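Local coordinates for protein putative histidinol-phosphate aminotransferase (Burkholderia pseudomallei, PDB 3P1T) that probably catalyses the pyridoxal-phosphate-dependent transfer of an amino group from L-histidinol phosphate to 2-oxoglutarate, a step of histidine biosynthesis, at residues P54-K59 / A236-L241; L71-G76 / C227-L232; M91-A96 / S110-F115; L281-A286 / H310-I315; R297-K302 / D324-A329. All coordinates share one frame; numbering follows the deposited sequence.

Contact 1 (P54-K59 / A236-L241); sequences PRVMRK and ALEAAL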
# COMPACT_ATOMS: atom_id res chain seq x y z
N PRO A 54 1.71 14.29 7.00
CA PRO A 54 1.01 14.91 8.16
C PRO A 54 -0.08 15.90 7.76
O PRO A 54 -1.08 16.00 8.47
CB PRO A 54 2.12 15.65 8.91
CG PRO A 54 3.21 15.81 7.94
CD PRO A 54 3.15 14.63 7.03
N ARG A 55 0.10 16.62 6.63
CA ARG A 55 -0.87 17.59 6.11
C ARG A 55 -2.19 16.89 5.73
O ARG A 55 -3.25 17.39 6.08
CB ARG A 55 -0.29 18.33 4.91
CG ARG A 55 -1.15 19.50 4.45
CD ARG A 55 -0.60 20.20 3.21
NE ARG A 55 -0.77 19.43 1.97
CZ ARG A 55 0.23 18.94 1.23
NH1 ARG A 55 1.49 19.15 1.58
NH2 ARG A 55 -0.03 18.26 0.13
N VAL A 56 -2.11 15.74 5.05
CA VAL A 56 -3.30 14.99 4.62
C VAL A 56 -3.97 14.36 5.86
O VAL A 56 -5.21 14.34 5.93
CB VAL A 56 -2.98 13.92 3.52
CG1 VAL A 56 -4.20 13.08 3.18
CG2 VAL A 56 -2.45 14.59 2.26
N MSE A 57 -3.17 13.90 6.86
CA MSE A 57 -3.73 13.32 8.11
C MSE A 57 -4.61 14.33 8.82
O MSE A 57 -5.71 13.98 9.25
CB MSE A 57 -2.64 12.82 9.07
CG MSE A 57 -1.95 11.54 8.60
SE MSE A 57 -3.21 10.10 8.35
CE MSE A 57 -3.63 9.64 10.14
N ARG A 58 -4.14 15.59 8.87
CA ARG A 58 -4.83 16.71 9.47
C ARG A 58 -6.08 17.03 8.68
O ARG A 58 -7.13 17.26 9.28
CB ARG A 58 -3.87 17.91 9.53
CG ARG A 58 -4.47 19.20 10.10
CD ARG A 58 -3.50 20.38 10.03
NE ARG A 58 -2.99 20.65 8.67
CZ ARG A 58 -3.63 21.35 7.74
NH1 ARG A 58 -4.84 21.84 7.97
NH2 ARG A 58 -3.07 21.55 6.55
N LYS A 59 -5.98 17.00 7.32
CA LYS A 59 -7.11 17.26 6.42
C LYS A 59 -8.22 16.22 6.64
O LYS A 59 -9.39 16.60 6.70
CB LYS A 59 -6.66 17.27 4.94
CG LYS A 59 -6.59 18.64 4.26
CD LYS A 59 -5.37 19.48 4.65
CE LYS A 59 -5.35 20.84 3.99
NZ LYS A 59 -5.20 20.76 2.51
N ALA A 236 -3.96 13.01 -4.31
CA ALA A 236 -5.23 12.65 -4.91
C ALA A 236 -6.34 12.72 -3.84
O ALA A 236 -7.31 13.48 -4.00
CB ALA A 236 -5.15 11.26 -5.52
N LEU A 237 -6.12 12.00 -2.71
CA LEU A 237 -7.04 11.96 -1.58
C LEU A 237 -7.32 13.37 -1.05
O LEU A 237 -8.49 13.72 -0.85
CB LEU A 237 -6.49 11.07 -0.46
CG LEU A 237 -7.32 11.00 0.82
CD1 LEU A 237 -8.68 10.45 0.55
CD2 LEU A 237 -6.63 10.19 1.86
N GLU A 238 -6.26 14.18 -0.88
CA GLU A 238 -6.38 15.55 -0.40
C GLU A 238 -7.36 16.37 -1.26
O GLU A 238 -8.20 17.08 -0.71
CB GLU A 238 -5.02 16.21 -0.37
CG GLU A 238 -5.05 17.60 0.22
CD GLU A 238 -3.70 18.25 0.33
OE1 GLU A 238 -2.88 18.10 -0.61
OE2 GLU A 238 -3.46 18.92 1.36
N ALA A 239 -7.26 16.26 -2.61
CA ALA A 239 -8.12 16.95 -3.56
C ALA A 239 -9.54 16.39 -3.53
O ALA A 239 -10.48 17.17 -3.63
CB ALA A 239 -7.55 16.83 -4.96
N ALA A 240 -9.69 15.06 -3.34
CA ALA A 240 -11.00 14.42 -3.28
C ALA A 240 -11.80 14.85 -2.05
O ALA A 240 -13.04 14.79 -2.08
CB ALA A 240 -10.85 12.90 -3.28
N LEU A 241 -11.12 15.29 -0.98
CA LEU A 241 -11.78 15.72 0.26
C LEU A 241 -12.32 17.14 0.12
O LEU A 241 -13.29 17.50 0.79
CB LEU A 241 -10.84 15.62 1.47
CG LEU A 241 -10.28 14.24 1.82
CD1 LEU A 241 -9.30 14.36 2.93
CD2 LEU A 241 -11.37 13.26 2.21

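Contact 2 (L71-G76 / C227-L232); sequences LMLVRG and CNVGTL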
# COMPACT_ATOMS: atom_id res chain seq x y z
N LEU A 71 -8.05 8.22 14.04
CA LEU A 71 -8.17 7.75 12.67
C LEU A 71 -6.84 7.24 12.14
O LEU A 71 -5.79 7.77 12.50
CB LEU A 71 -8.75 8.82 11.73
CG LEU A 71 -7.86 9.97 11.33
CD1 LEU A 71 -7.28 9.74 9.97
CD2 LEU A 71 -8.65 11.21 11.26
N MSE A 72 -6.90 6.23 11.26
CA MSE A 72 -5.76 5.59 10.59
C MSE A 72 -6.06 5.46 9.08
O MSE A 72 -7.14 4.96 8.72
CB MSE A 72 -5.53 4.23 11.24
CG MSE A 72 -4.25 3.56 10.81
SE MSE A 72 -3.91 1.91 11.75
CE MSE A 72 -5.07 0.82 10.89
N LEU A 73 -5.14 5.96 8.22
CA LEU A 73 -5.26 5.89 6.76
C LEU A 73 -4.79 4.49 6.33
O LEU A 73 -3.70 4.07 6.75
CB LEU A 73 -4.47 7.03 6.07
CG LEU A 73 -4.45 7.07 4.51
CD1 LEU A 73 -5.86 7.20 3.91
CD2 LEU A 73 -3.61 8.21 4.02
N VAL A 74 -5.62 3.75 5.59
CA VAL A 74 -5.31 2.36 5.25
C VAL A 74 -5.48 2.06 3.76
O VAL A 74 -6.22 2.75 3.05
CB VAL A 74 -6.19 1.37 6.08
CG1 VAL A 74 -5.82 1.39 7.55
CG2 VAL A 74 -7.68 1.64 5.89
N ARG A 75 -4.82 0.98 3.31
CA ARG A 75 -4.93 0.45 1.95
C ARG A 75 -6.20 -0.42 1.85
O ARG A 75 -6.11 -1.67 1.72
CB ARG A 75 -3.67 -0.35 1.60
CG ARG A 75 -3.45 -0.51 0.10
CD ARG A 75 -2.41 0.49 -0.32
NE ARG A 75 -2.95 1.51 -1.19
CZ ARG A 75 -2.29 2.60 -1.56
NH1 ARG A 75 -1.07 2.83 -1.10
NH2 ARG A 75 -2.87 3.47 -2.37
N GLY A 76 -7.36 0.23 1.97
CA GLY A 76 -8.67 -0.40 1.87
C GLY A 76 -9.06 -1.28 3.04
O GLY A 76 -8.37 -1.33 4.08
N CYS A 227 5.81 4.92 4.71
CA CYS A 227 5.33 5.53 3.47
C CYS A 227 4.31 4.58 2.80
O CYS A 227 4.37 4.30 1.58
CB CYS A 227 6.52 5.87 2.56
SG CYS A 227 6.11 6.78 1.04
N ASN A 228 3.38 4.07 3.62
CA ASN A 228 2.33 3.14 3.21
C ASN A 228 1.49 3.71 2.04
O ASN A 228 1.14 2.97 1.11
CB ASN A 228 1.45 2.82 4.40
CG ASN A 228 0.41 1.74 4.17
OD1 ASN A 228 0.65 0.69 3.55
ND2 ASN A 228 -0.75 1.96 4.75
N VAL A 229 1.20 5.03 2.08
CA VAL A 229 0.45 5.76 1.05
C VAL A 229 1.40 6.83 0.45
O VAL A 229 1.82 7.75 1.13
CB VAL A 229 -0.86 6.36 1.59
CG1 VAL A 229 -1.63 7.10 0.49
CG2 VAL A 229 -1.73 5.27 2.20
N GLY A 230 1.75 6.63 -0.80
CA GLY A 230 2.68 7.50 -1.53
C GLY A 230 2.17 8.89 -1.85
O GLY A 230 0.99 9.20 -1.68
N THR A 231 3.07 9.72 -2.34
CA THR A 231 2.83 11.12 -2.69
C THR A 231 1.68 11.30 -3.73
O THR A 231 0.91 12.24 -3.57
CB THR A 231 4.11 11.78 -3.20
OG1 THR A 231 3.79 13.09 -3.68
CG2 THR A 231 4.80 10.99 -4.29
N LEU A 232 1.55 10.41 -4.73
CA LEU A 232 0.48 10.54 -5.74
C LEU A 232 -0.91 10.28 -5.10
O LEU A 232 -1.82 11.08 -5.29
CB LEU A 232 0.69 9.60 -6.95
CG LEU A 232 1.92 9.84 -7.80
CD1 LEU A 232 2.08 8.74 -8.83
CD2 LEU A 232 1.90 11.23 -8.45
O HOH W 1 0.85 4.80 -2.66

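Contact 3 (M91-A96 / S110-F115); sequences MRFVTA and SGLRHF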
# COMPACT_ATOMS: atom_id res chain seq x y z
N MSE A 91 -9.63 -14.07 19.28
CA MSE A 91 -11.08 -13.96 19.22
C MSE A 91 -11.69 -14.74 18.03
O MSE A 91 -11.01 -15.03 17.03
CB MSE A 91 -11.51 -12.48 19.12
CG MSE A 91 -10.97 -11.59 20.24
SE MSE A 91 -11.76 -9.78 20.24
CE MSE A 91 -13.33 -10.15 21.29
N ARG A 92 -12.99 -15.04 18.14
CA ARG A 92 -13.75 -15.64 17.06
C ARG A 92 -14.27 -14.51 16.22
O ARG A 92 -14.90 -13.59 16.73
CB ARG A 92 -14.86 -16.55 17.60
CG ARG A 92 -15.63 -17.27 16.50
CD ARG A 92 -16.72 -18.16 17.05
NE ARG A 92 -17.86 -17.41 17.60
CZ ARG A 92 -19.06 -17.94 17.81
NH1 ARG A 92 -19.31 -19.21 17.48
NH2 ARG A 92 -20.04 -17.20 18.31
N PHE A 93 -13.96 -14.54 14.94
CA PHE A 93 -14.42 -13.51 14.02
C PHE A 93 -15.79 -13.92 13.47
O PHE A 93 -16.00 -15.08 13.10
CB PHE A 93 -13.38 -13.24 12.93
CG PHE A 93 -12.25 -12.42 13.51
CD1 PHE A 93 -11.27 -13.01 14.30
CD2 PHE A 93 -12.21 -11.04 13.33
CE1 PHE A 93 -10.27 -12.24 14.90
CE2 PHE A 93 -11.20 -10.28 13.91
CZ PHE A 93 -10.25 -10.88 14.71
N VAL A 94 -16.74 -12.98 13.55
CA VAL A 94 -18.12 -13.21 13.16
C VAL A 94 -18.49 -12.26 12.01
O VAL A 94 -18.40 -11.03 12.15
CB VAL A 94 -19.06 -13.05 14.37
CG1 VAL A 94 -20.52 -13.10 13.95
CG2 VAL A 94 -18.78 -14.10 15.43
N THR A 95 -18.88 -12.83 10.88
CA THR A 95 -19.27 -12.07 9.68
C THR A 95 -20.61 -12.61 9.17
O THR A 95 -21.05 -13.69 9.58
CB THR A 95 -18.17 -12.17 8.60
OG1 THR A 95 -18.04 -13.52 8.15
CG2 THR A 95 -16.82 -11.63 9.08
N ALA A 96 -21.25 -11.86 8.25
CA ALA A 96 -22.50 -12.28 7.61
C ALA A 96 -22.22 -13.13 6.39
O ALA A 96 -21.24 -12.90 5.68
CB ALA A 96 -23.32 -11.07 7.22
N SER A 110 -5.21 -16.04 7.30
CA SER A 110 -4.83 -16.03 8.72
C SER A 110 -5.18 -17.37 9.39
O SER A 110 -5.68 -18.29 8.74
CB SER A 110 -5.53 -14.88 9.43
OG SER A 110 -6.93 -15.15 9.46
N GLY A 111 -4.99 -17.45 10.70
CA GLY A 111 -5.38 -18.62 11.48
C GLY A 111 -6.48 -18.28 12.47
O GLY A 111 -6.47 -18.78 13.61
N LEU A 112 -7.43 -17.42 12.04
CA LEU A 112 -8.52 -16.98 12.90
C LEU A 112 -9.70 -17.92 12.88
O LEU A 112 -10.08 -18.42 11.81
CB LEU A 112 -9.02 -15.58 12.49
CG LEU A 112 -8.03 -14.42 12.35
CD1 LEU A 112 -8.70 -13.24 11.72
CD2 LEU A 112 -7.40 -14.04 13.69
N ARG A 113 -10.33 -18.11 14.06
CA ARG A 113 -11.60 -18.80 14.25
C ARG A 113 -12.71 -18.00 13.57
O ARG A 113 -12.65 -16.76 13.54
CB ARG A 113 -11.90 -19.00 15.74
CG ARG A 113 -11.28 -20.26 16.31
CD ARG A 113 -11.06 -20.14 17.80
NE ARG A 113 -12.30 -20.07 18.56
CZ ARG A 113 -12.56 -19.14 19.48
NH1 ARG A 113 -11.67 -18.18 19.73
NH2 ARG A 113 -13.71 -19.15 20.14
N HIS A 114 -13.68 -18.70 12.97
CA HIS A 114 -14.71 -18.00 12.22
C HIS A 114 -16.08 -18.66 12.39
O HIS A 114 -16.21 -19.89 12.32
CB HIS A 114 -14.29 -17.96 10.73
CG HIS A 114 -15.10 -17.08 9.83
ND1 HIS A 114 -15.26 -17.38 8.50
CD2 HIS A 114 -15.76 -15.93 10.10
CE1 HIS A 114 -16.01 -16.41 8.00
NE2 HIS A 114 -16.33 -15.51 8.92
N PHE A 115 -17.10 -17.81 12.63
CA PHE A 115 -18.52 -18.15 12.74
C PHE A 115 -19.28 -17.20 11.86
O PHE A 115 -18.96 -16.01 11.84
CB PHE A 115 -19.03 -18.14 14.19
CG PHE A 115 -20.53 -18.34 14.30
CD1 PHE A 115 -21.10 -19.60 14.16
CD2 PHE A 115 -21.39 -17.26 14.54
CE1 PHE A 115 -22.50 -19.78 14.23
CE2 PHE A 115 -22.78 -17.44 14.62
CZ PHE A 115 -23.33 -18.69 14.47
O HOH W 2 -9.08 -16.54 16.17

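Contact 4 (L281-A286 / H310-I315); sequences LVENAA and HHHIRI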
# COMPACT_ATOMS: atom_id res chain seq x y z
N LEU A 281 -30.15 -5.39 -5.69
CA LEU A 281 -30.11 -6.85 -5.80
C LEU A 281 -31.40 -7.31 -6.47
O LEU A 281 -32.48 -6.93 -6.02
CB LEU A 281 -29.89 -7.52 -4.45
CG LEU A 281 -29.60 -9.03 -4.49
CD1 LEU A 281 -28.17 -9.31 -4.96
CD2 LEU A 281 -29.80 -9.65 -3.14
N VAL A 282 -31.28 -8.07 -7.58
CA VAL A 282 -32.41 -8.55 -8.37
C VAL A 282 -32.41 -10.09 -8.40
O VAL A 282 -31.35 -10.69 -8.55
CB VAL A 282 -32.38 -7.95 -9.81
CG1 VAL A 282 -33.60 -8.38 -10.62
CG2 VAL A 282 -32.29 -6.44 -9.77
N GLU A 283 -33.61 -10.71 -8.26
CA GLU A 283 -33.79 -12.16 -8.34
C GLU A 283 -33.50 -12.64 -9.75
O GLU A 283 -33.96 -12.02 -10.72
CB GLU A 283 -35.20 -12.61 -7.93
CG GLU A 283 -35.48 -12.56 -6.44
CD GLU A 283 -36.79 -13.18 -5.98
OE1 GLU A 283 -37.42 -13.94 -6.77
OE2 GLU A 283 -37.18 -12.93 -4.82
N ASN A 284 -32.71 -13.72 -9.87
CA ASN A 284 -32.34 -14.26 -11.17
C ASN A 284 -32.42 -15.80 -11.18
O ASN A 284 -31.39 -16.48 -11.23
CB ASN A 284 -30.94 -13.78 -11.57
CG ASN A 284 -30.52 -14.23 -12.95
OD1 ASN A 284 -31.34 -14.33 -13.88
ND2 ASN A 284 -29.25 -14.57 -13.07
N ALA A 285 -33.63 -16.35 -11.21
CA ALA A 285 -33.83 -17.80 -11.27
C ALA A 285 -33.23 -18.42 -12.55
O ALA A 285 -32.77 -19.57 -12.52
CB ALA A 285 -35.31 -18.12 -11.19
N ALA A 286 -33.19 -17.64 -13.65
CA ALA A 286 -32.68 -18.06 -14.95
C ALA A 286 -31.16 -18.37 -14.94
O ALA A 286 -30.66 -19.00 -15.88
CB ALA A 286 -32.98 -16.99 -15.97
N HIS A 310 -26.66 -17.11 -4.79
CA HIS A 310 -26.80 -17.67 -6.13
C HIS A 310 -28.17 -17.36 -6.67
O HIS A 310 -29.12 -17.20 -5.89
CB HIS A 310 -26.55 -19.18 -6.11
CG HIS A 310 -25.22 -19.51 -5.55
ND1 HIS A 310 -25.04 -19.72 -4.18
CD2 HIS A 310 -24.02 -19.59 -6.17
CE1 HIS A 310 -23.74 -19.92 -4.02
NE2 HIS A 310 -23.09 -19.87 -5.19
N HIS A 311 -28.27 -17.26 -8.00
CA HIS A 311 -29.52 -16.99 -8.70
C HIS A 311 -30.08 -15.61 -8.26
O HIS A 311 -31.29 -15.42 -8.07
CB HIS A 311 -30.54 -18.13 -8.51
CG HIS A 311 -30.06 -19.40 -9.12
ND1 HIS A 311 -30.21 -19.69 -10.48
CD2 HIS A 311 -29.33 -20.38 -8.55
CE1 HIS A 311 -29.59 -20.85 -10.67
NE2 HIS A 311 -29.06 -21.31 -9.53
N HIS A 312 -29.15 -14.65 -8.17
CA HIS A 312 -29.33 -13.22 -7.90
C HIS A 312 -28.29 -12.45 -8.68
O HIS A 312 -27.20 -12.98 -8.92
CB HIS A 312 -29.23 -12.90 -6.40
CG HIS A 312 -30.42 -13.24 -5.58
ND1 HIS A 312 -30.57 -14.50 -5.02
CD2 HIS A 312 -31.44 -12.45 -5.15
CE1 HIS A 312 -31.69 -14.45 -4.32
NE2 HIS A 312 -32.25 -13.24 -4.37
N ILE A 313 -28.60 -11.21 -9.07
CA ILE A 313 -27.62 -10.36 -9.74
C ILE A 313 -27.60 -9.02 -9.01
O ILE A 313 -28.63 -8.56 -8.52
CB ILE A 313 -27.81 -10.19 -11.28
CG1 ILE A 313 -29.25 -9.73 -11.65
CG2 ILE A 313 -27.40 -11.46 -12.03
CD1 ILE A 313 -29.45 -9.26 -13.06
N ARG A 314 -26.41 -8.43 -8.89
CA ARG A 314 -26.22 -7.12 -8.28
C ARG A 314 -25.93 -6.16 -9.40
O ARG A 314 -24.90 -6.27 -10.07
CB ARG A 314 -25.11 -7.15 -7.20
CG ARG A 314 -25.06 -5.88 -6.35
CD ARG A 314 -23.74 -5.71 -5.63
NE ARG A 314 -22.67 -5.45 -6.59
CZ ARG A 314 -21.39 -5.70 -6.37
NH1 ARG A 314 -21.00 -6.23 -5.22
NH2 ARG A 314 -20.49 -5.45 -7.31
N ILE A 315 -26.88 -5.27 -9.67
CA ILE A 315 -26.78 -4.27 -10.74
C ILE A 315 -26.35 -2.93 -10.14
O ILE A 315 -27.08 -2.39 -9.30
CB ILE A 315 -28.14 -4.15 -11.50
CG1 ILE A 315 -28.64 -5.51 -12.02
CG2 ILE A 315 -28.01 -3.10 -12.62
CD1 ILE A 315 -30.03 -5.50 -12.62
O HOH W 3 -27.16 -15.62 -10.99

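Contact 5 (R297-K302 / D324-A329); sequences RGIQVK and DRLLAA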
# COMPACT_ATOMS: atom_id res chain seq x y z
N ARG A 297 -25.15 -8.10 -25.24
CA ARG A 297 -25.58 -6.72 -25.48
C ARG A 297 -24.62 -5.73 -24.83
O ARG A 297 -24.98 -4.57 -24.64
CB ARG A 297 -27.00 -6.52 -24.96
CG ARG A 297 -28.00 -7.17 -25.88
CD ARG A 297 -29.22 -7.69 -25.15
NE ARG A 297 -30.13 -8.36 -26.08
CZ ARG A 297 -29.99 -9.62 -26.48
NH1 ARG A 297 -28.98 -10.37 -26.03
NH2 ARG A 297 -30.86 -10.15 -27.33
N GLY A 298 -23.42 -6.19 -24.52
CA GLY A 298 -22.35 -5.40 -23.90
C GLY A 298 -22.68 -4.78 -22.55
O GLY A 298 -22.18 -3.70 -22.22
N ILE A 299 -23.52 -5.48 -21.76
CA ILE A 299 -23.93 -5.04 -20.44
C ILE A 299 -23.31 -6.01 -19.44
O ILE A 299 -23.51 -7.22 -19.54
CB ILE A 299 -25.48 -4.91 -20.35
CG1 ILE A 299 -25.95 -3.79 -21.30
CG2 ILE A 299 -25.91 -4.60 -18.90
CD1 ILE A 299 -27.37 -3.74 -21.56
N GLN A 300 -22.51 -5.47 -18.51
CA GLN A 300 -21.79 -6.29 -17.53
C GLN A 300 -22.37 -6.04 -16.12
O GLN A 300 -22.25 -4.94 -15.59
CB GLN A 300 -20.28 -5.96 -17.61
CG GLN A 300 -19.37 -7.05 -17.10
N VAL A 301 -23.05 -7.04 -15.54
CA VAL A 301 -23.59 -6.96 -14.17
C VAL A 301 -22.78 -7.95 -13.29
O VAL A 301 -21.90 -8.63 -13.82
CB VAL A 301 -25.13 -7.17 -14.05
CG1 VAL A 301 -25.91 -6.10 -14.81
CG2 VAL A 301 -25.56 -8.58 -14.45
N LYS A 302 -23.04 -8.01 -11.97
CA LYS A 302 -22.34 -8.90 -11.03
C LYS A 302 -23.23 -10.08 -10.63
O LYS A 302 -24.39 -9.88 -10.29
CB LYS A 302 -21.92 -8.10 -9.77
CG LYS A 302 -21.29 -8.91 -8.61
CD LYS A 302 -19.90 -9.47 -8.88
CE LYS A 302 -18.83 -8.42 -8.74
NZ LYS A 302 -17.48 -8.98 -8.94
N ASP A 324 -30.18 3.47 -18.85
CA ASP A 324 -31.07 3.39 -20.03
C ASP A 324 -30.82 2.08 -20.80
O ASP A 324 -31.76 1.35 -21.10
CB ASP A 324 -30.87 4.62 -20.98
CG ASP A 324 -31.59 5.93 -20.65
OD1 ASP A 324 -32.49 5.92 -19.78
OD2 ASP A 324 -31.30 6.96 -21.34
N ARG A 325 -29.52 1.77 -21.07
CA ARG A 325 -29.04 0.58 -21.78
C ARG A 325 -29.46 -0.70 -21.05
O ARG A 325 -30.01 -1.61 -21.70
CB ARG A 325 -27.50 0.63 -21.96
CG ARG A 325 -27.03 1.65 -23.00
CD ARG A 325 -26.10 1.05 -24.05
NE ARG A 325 -26.67 -0.19 -24.58
CZ ARG A 325 -26.03 -1.35 -24.65
NH1 ARG A 325 -24.75 -1.44 -24.29
NH2 ARG A 325 -26.64 -2.42 -25.12
N LEU A 326 -29.25 -0.74 -19.71
CA LEU A 326 -29.61 -1.87 -18.87
C LEU A 326 -31.11 -2.12 -18.89
O LEU A 326 -31.53 -3.27 -19.08
CB LEU A 326 -29.16 -1.69 -17.41
CG LEU A 326 -29.69 -2.80 -16.50
CD1 LEU A 326 -28.62 -3.79 -16.16
CD2 LEU A 326 -30.52 -2.27 -15.34
N LEU A 327 -31.91 -1.07 -18.66
CA LEU A 327 -33.36 -1.19 -18.61
C LEU A 327 -33.93 -1.67 -19.96
O LEU A 327 -34.83 -2.51 -19.97
CB LEU A 327 -34.03 0.13 -18.18
CG LEU A 327 -33.80 0.57 -16.72
CD1 LEU A 327 -34.33 1.95 -16.48
CD2 LEU A 327 -34.41 -0.40 -15.71
N ALA A 328 -33.35 -1.20 -21.09
CA ALA A 328 -33.82 -1.60 -22.43
C ALA A 328 -33.53 -3.08 -22.69
O ALA A 328 -34.39 -3.78 -23.22
CB ALA A 328 -33.17 -0.74 -23.50
N ALA A 329 -32.36 -3.57 -22.24
CA ALA A 329 -31.97 -4.98 -22.38
C ALA A 329 -32.83 -5.90 -21.52
O ALA A 329 -33.28 -6.92 -22.03
CB ALA A 329 -30.51 -5.16 -22.00

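Contact 1 (P54-K59 / A236-L241)
A salt-bridge network of Arg-55, Lys-59 and Glu-238 joins helix 52-64 to helix 231-241, which run in roughly the same direction with their segment axes 10.0 Å apart. Arg-55 takes the carboxylate side-on. Its NE reaches Glu-238 OE2 at 2.8 Å and its NH2 reaches Glu-238 OE1 at 2.9 Å, both N-H bonds nearly straight at 171° and the two flat groups only 22° out of parallel. A bend at chi3 (73°) swings NE off the otherwise extended stem toward the acid. One turn further on, Lys-59 brings NZ over Glu-238 OE2 from above the carboxylate plane at 2.8 Å, so this oxygen is gripped by two donors. Beneath the charges the contact turns apolar: Val-56 CG2 lies 4.0 Å from Glu-238 CB, and Val-56 CG1 meets Leu-237 CD2 at the same distance. Leu-241 CD1 closes the row at 4.4 Å from Lys-59 CB. Leu-237 also packs on Leu-60 and on Leu-73 of strand 71-74, which continues the apolar layer inward. A buried seam of branched side chains bordered by partly exposed ion pairs is typical of two amphipathic helices packed side by side.

Contact 2 (L71-G76 / C227-L232)
Arg-75, a buried arginine whose NH1 comes close to NH1 of Arg-75 of the second subunit, reaches across to Asn-228 and Val-229. The residue is the centre of an inverse gamma turn at the end of strand 71-74, closed by a weak bond from Gly-76 N to Val-74 O. Its chain bends at chi2 (101°), which turns CD, and at chi3 (-113°), which turns NE; the guanidinium ends beside the loop before helix 231-241. Arg-75 NH1 gives a weak, bent hydrogen bond to Asn-228 O, 3.1 Å at 120°, with the oxygen at the edge of the guanidinium. Val-229 CG2 lies over one face of that group, 4.2 Å from NH1 of Arg-75. A water accepts both from Arg-75 NH1 at 3.2 Å and from Gly-230 N at 2.8 Å, Gly-230 being the N-cap of the helix. On the apolar side, Leu-73 and Val-229 cross at about a right angle, Leu-73 CD2 standing 3.9 Å from Val-229 CG2. The stronger polar partners lie elsewhere: Asp-233 forms a salt bridge with Arg-75 NH2, and Glu-79 accepts from Asn-228 ND2 and from Arg-75 N. With Asp-233, Leu-205 O and, more weakly, Asn-228 O and Arg-206 O round it, the guanidinium is probably stabilised despite its burial and the like charge facing it across the dimer interface.

Contact 3 (M91-A96 / S110-F115)
Phe-93 beside His-114 and Val-94 beside Phe-115 pair strands 92-96 and 113-117, the parallel partners of a beta-alpha-beta crossover through helix 102-107, at one end of the seven-stranded sheet. Leu-112 comes first, just ahead of the regular pairing. Its CD1 sits over the face of the Phe-93 ring, 3.8 Å from the centroid and 20° off the normal, a CH-pi contact; Phe-81 and Ser-85 of helix 76-87 touch the same leucine. Arg-113 follows, its backbone N joined to Met-91 O through a water, 2.9 Å from that N and 2.6 Å from that O. Arg-113 O accepts from Phe-93 N at 2.9 Å, while its guanidinium lays one face over Arg-92 CB. His-114 turns to the same side of the sheet as Phe-93. Its chi1 (-170°) sets CG anti to the backbone N; the side chain crosses that of Thr-95 at about a right angle, and His-114 NE2 gives its hydrogen to Thr-95 OG1 at 2.7 Å, the hydroxyl oxygen lying in the ring plane. Phe-115 then donates its N to Phe-93 O at 3.0 Å, and its own O takes a weak bond from Thr-95 N. Its ring occupies the other face of the sheet, where Val-94 CG2 meets its edge. There the guanidinium of Arg-92, salt-bridged through NH2 to Asp-137 on the next strand, stacks flat on the Phe-115 ring with centres 4.5 Å apart and planes at 14°; NH1 of Arg-92 comes within 3.5 Å of Phe-115 CB.

Contact 4 (L281-A286 / H310-I315)
Val-282 and Ile-313 form the hydrogen-bonded pair of an antiparallel ladder between strands 279-283 and 312-316, in the smaller, four-stranded mixed sheet that also takes in strand 19-20. Val-282 N donates to Ile-313 O at 2.9 Å, and Ile-313 N returns a bond to Val-282 O at 2.8 Å. Beyond the strand end the pairing persists as Asn-284 N to His-311 O, 2.9 Å, the donor now well above the carbonyl plane. On the Val-282 side, its CG2 touches Ile-315 CD1 at 3.8 Å, and Leu-265 of helix 244-267 packs on both residues. The reverse face carries Leu-281, Glu-283, His-312 and Arg-314. There Leu-281 CD2 meets His-312 CD2 at 3.8 Å, and a bond from His-312 ND1 to His-310 O, 3.2 Å, fixes the turn of the imidazole. Arg-314 leads away from this ladder to Asn-146 and to a bound tartrate, probably from the crystallisation liquor. Asn-284 bonds through OD1 to Thr-290 and through ND2 to Gly-287 O; Asn-284 ND2 also gives a hydrogen to a water at 3.1 Å and lies 3.8 Å from Ile-313 CG2.

Contact 5 (R297-K302 / D324-A329)
The backbone leaves helix 288-296 through a Schellman motif with Gly-298 at C-prime (phi 60°) and enters strand 299-303, bringing Ile-299 CA to 6.7 Å from Leu-326 CA on helix 320-333, an alpha/beta layer packing. Arg-325 spans the two elements at their polar edge. Its NH2 gives a hydrogen bond to Arg-297 O, 2.8 Å and 156°, with the donor in the carbonyl plane and the oxygen close to the guanidinium plane; NH1 adds a weaker bond to the same oxygen at 3.2 Å. The arginine thus binds a carbonyl oxygen at the helix-to-strand turn, whose partial negative charge would favour it. Arg-297 sends its own guanidinium elsewhere, to a cation-pi contact with Phe-293 and a salt bridge with Glu-332. Ile-299 and Val-301 supply the apolar part. Leu-326 CD1 is met by two side chains from the same side of the strand, Ile-299 CG2 at 3.9 Å and Val-301 CG1 at 3.8 Å, each crossing the leucine at about a right angle. An anti chi2 (167°) of Ile-299 extends CD1, which lies over one face of the Arg-325 guanidinium, toward its rim, and 3.5 Å from Ala-329 CB.

How the contacts relate
Contacts 1 and 2 form one continuous region: both use helix 231-241, and Leu-237 CD2 lies 3.7 Å from Leu-73 CD1. Contact 1 is the more exposed, with direct ion pairs, whereas in contact 2 the touching residues are all buried beside the second subunit and the polar links between the segments are weak or pass through a water. Partly buried contact 3 reaches the same seven-stranded sheet at its other outermost strand, where backbone ladder and stacking dominate. Contact 4, opposite contacts 1 and 2 across the chain's centre, shares the four-stranded sheet with contact 5: Arg-314 N probably bonds to Lys-302 O. Contact 4 is buried strand pairing; contact 5 is partly buried helix-on-strand packing.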